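Local coordinates for DUF3856 domain-containing protein (Chlorobium tepidum, PDB 2HR2) that is of unknown function but folds as a TPR-like alpha-alpha superhelix, an architecture that commonly serves protein-protein interaction, at residues S103-R108 against F125-E130. Residues are numbered along the deposited sequence; the frame is centred on the assembly and turned at random.
Sequences SAVYSR and FKKVVE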
loop_
_atom_site.group_PDB
_atom_site.type_symbol
_atom_site.label_atom_id
_atom_site.label_comp_id
_atom_site.label_asym_id
_atom_site.label_seq_id
_atom_site.Cartn_x
_atom_site.Cartn_y
_atom_site.Cartn_z
ATOM N N SER A 103 0.608 5.461 -1.268
ATOM C CA SER A 103 0.114 4.310 -2.016
ATOM C C SER A 103 -1.111 3.681 -1.349
ATOM O O SER A 103 -2.097 3.371 -2.014
ATOM C CB SER A 103 1.230 3.264 -2.149
ATOM O OG SER A 103 0.751 2.053 -2.713
ATOM N N ALA A 104 -1.038 3.489 -0.035
ATOM C CA ALA A 104 -2.137 2.891 0.724
ATOM C C ALA A 104 -3.401 3.747 0.694
ATOM O O ALA A 104 -4.508 3.216 0.612
ATOM C CB ALA A 104 -1.707 2.639 2.158
ATOM N N VAL A 105 -3.233 5.064 0.767
ATOM C CA VAL A 105 -4.362 5.994 0.721
ATOM C C VAL A 105 -5.001 5.937 -0.669
ATOM O O VAL A 105 -6.225 5.953 -0.796
ATOM C CB VAL A 105 -3.916 7.439 1.081
ATOM C CG1 VAL A 105 -5.055 8.434 0.953
ATOM C CG2 VAL A 105 -3.377 7.490 2.494
ATOM N N TYR A 106 -4.162 5.860 -1.699
ATOM C CA TYR A 106 -4.619 5.766 -3.078
ATOM C C TYR A 106 -5.360 4.457 -3.309
ATOM O O TYR A 106 -6.430 4.457 -3.910
ATOM C CB TYR A 106 -3.427 5.895 -4.017
ATOM C CG TYR A 106 -3.769 5.870 -5.485
ATOM C CD1 TYR A 106 -4.510 6.897 -6.062
ATOM C CD2 TYR A 106 -3.308 4.848 -6.307
ATOM C CE1 TYR A 106 -4.809 6.889 -7.414
ATOM C CE2 TYR A 106 -3.605 4.833 -7.649
ATOM C CZ TYR A 106 -4.353 5.854 -8.202
ATOM O OH TYR A 106 -4.632 5.837 -9.549
ATOM N N SER A 107 -4.802 3.352 -2.819
ATOM C CA SER A 107 -5.458 2.047 -2.921
ATOM C C SER A 107 -6.832 2.069 -2.247
ATOM O O SER A 107 -7.795 1.506 -2.771
ATOM C CB SER A 107 -4.597 0.948 -2.280
ATOM O OG SER A 107 -3.388 0.724 -2.986
ATOM N N ARG A 108 -6.915 2.718 -1.087
ATOM C CA ARG A 108 -8.169 2.819 -0.360
ATOM C C ARG A 108 -9.205 3.582 -1.169
ATOM O O ARG A 108 -10.373 3.195 -1.201
ATOM C CB ARG A 108 -7.963 3.498 0.993
ATOM C CG ARG A 108 -9.232 3.547 1.826
ATOM C CD ARG A 108 -8.955 3.846 3.278
ATOM N NE ARG A 108 -10.141 3.553 4.079
ATOM C CZ ARG A 108 -11.147 4.392 4.286
ATOM N NH1 ARG A 108 -11.164 5.605 3.751
ATOM N NH2 ARG A 108 -12.163 3.996 5.031
ATOM N N PHE A 125 -9.407 10.627 -2.402
ATOM C CA PHE A 125 -8.695 11.094 -3.602
ATOM C C PHE A 125 -8.124 12.494 -3.381
ATOM O O PHE A 125 -7.032 12.794 -3.855
ATOM C CB PHE A 125 -9.580 11.096 -4.852
ATOM C CG PHE A 125 -9.788 9.739 -5.462
ATOM C CD1 PHE A 125 -8.727 9.055 -6.033
ATOM C CD2 PHE A 125 -11.049 9.167 -5.513
ATOM C CE1 PHE A 125 -8.909 7.809 -6.617
ATOM C CE2 PHE A 125 -11.240 7.922 -6.103
ATOM C CZ PHE A 125 -10.167 7.243 -6.654
ATOM N N LYS A 126 -8.868 13.345 -2.673
ATOM C CA LYS A 126 -8.392 14.685 -2.335
ATOM C C LYS A 126 -7.164 14.573 -1.424
ATOM O O LYS A 126 -6.196 15.310 -1.592
ATOM C CB LYS A 126 -9.489 15.505 -1.640
ATOM C CG LYS A 126 -9.172 16.997 -1.472
ATOM C CD LYS A 126 -10.284 17.760 -0.720
ATOM N N LYS A 127 -7.212 13.638 -0.470
ATOM C CA LYS A 127 -6.117 13.412 0.481
ATOM C C LYS A 127 -4.839 12.973 -0.235
ATOM O O LYS A 127 -3.744 13.351 0.178
ATOM C CB LYS A 127 -6.541 12.366 1.533
ATOM C CG LYS A 127 -5.541 12.074 2.662
ATOM C CD LYS A 127 -5.399 13.222 3.661
ATOM C CE LYS A 127 -4.377 12.876 4.751
ATOM N NZ LYS A 127 -4.197 13.968 5.751
ATOM N N VAL A 128 -4.980 12.176 -1.297
ATOM C CA VAL A 128 -3.827 11.729 -2.077
ATOM C C VAL A 128 -3.115 12.940 -2.677
ATOM O O VAL A 128 -1.893 13.053 -2.578
ATOM C CB VAL A 128 -4.213 10.727 -3.202
ATOM C CG1 VAL A 128 -3.029 10.446 -4.114
ATOM C CG2 VAL A 128 -4.714 9.418 -2.615
ATOM N N VAL A 129 -3.882 13.847 -3.273
ATOM C CA VAL A 129 -3.313 15.045 -3.883
ATOM C C VAL A 129 -2.659 15.928 -2.821
ATOM O O VAL A 129 -1.557 16.424 -3.027
ATOM C CB VAL A 129 -4.365 15.857 -4.675
ATOM C CG1 VAL A 129 -3.749 17.141 -5.238
ATOM C CG2 VAL A 129 -4.954 15.014 -5.807
ATOM N N GLU A 130 -3.333 16.109 -1.686
ATOM C CA GLU A 130 -2.801 16.927 -0.594
ATOM C C GLU A 130 -1.472 16.386 -0.057
ATOM O O GLU A 130 -0.545 17.152 0.202
ATOM C CB GLU A 130 -3.833 17.074 0.533
ATOM C CG GLU A 130 -5.009 17.992 0.166
ATOM C CD GLU A 130 -6.086 18.069 1.248
ATOM O OE1 GLU A 130 -6.415 17.023 1.855
ATOM O OE2 GLU A 130 -6.625 19.174 1.479
#
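An antiparallel helix hairpin of the TPR-like alpha-alpha superhelix brings Val105 and Tyr106 of helix 97-114 against Phe125, Lys127 and Val128 of helix 118-134, the next helix in the chain. Across residues 103-108 and 125-130 the two axes approach to 8.9 Å with 158° between their directions, and the CA atoms of Tyr106 and Val128 lie 6.1 Å apart. Valine side chains from both helices meet at the centre of this interface. Val128 points at the facing helix, and its CG2, anti to its own carbonyl carbon, reaches the backbone of that helix, lying 3.7 Å from Tyr106 CA. The same methyl meets Val105 CG1 at 3.7 Å, the two valine side chains running antiparallel and overlapping side by side; the one methyl thus touches both Val105 and Tyr106. With respect to the tyrosine ring, Val128 CG2 sits at the edge, near the ring plane. Toward the exposed side, Val105 CG1 also touches the aliphatic part of Lys127 at CG; chi2 of 71° bends the lysine chain at CD, and the rest of it runs on outward from helix 97-114. The side-chain contacts between the two segments are apolar, with the lysine methylene at the margin. Beyond them, Val105 also packs on Leu84 of helix 73-90, while Tyr106 and Phe125 both lie against helix 142-157, through Met145 and Val148 for the tyrosine and Ala149 and Ile153 for the phenylalanine. The hairpin is in this way joined to the helices before and after it in the superhelix. On the side facing helix 142-157 the two aromatic rings meet loosely: Tyr106 CE1 approaches the edge of the Phe125 ring, near its plane, and stands 4.3 Å from Phe125 CE1.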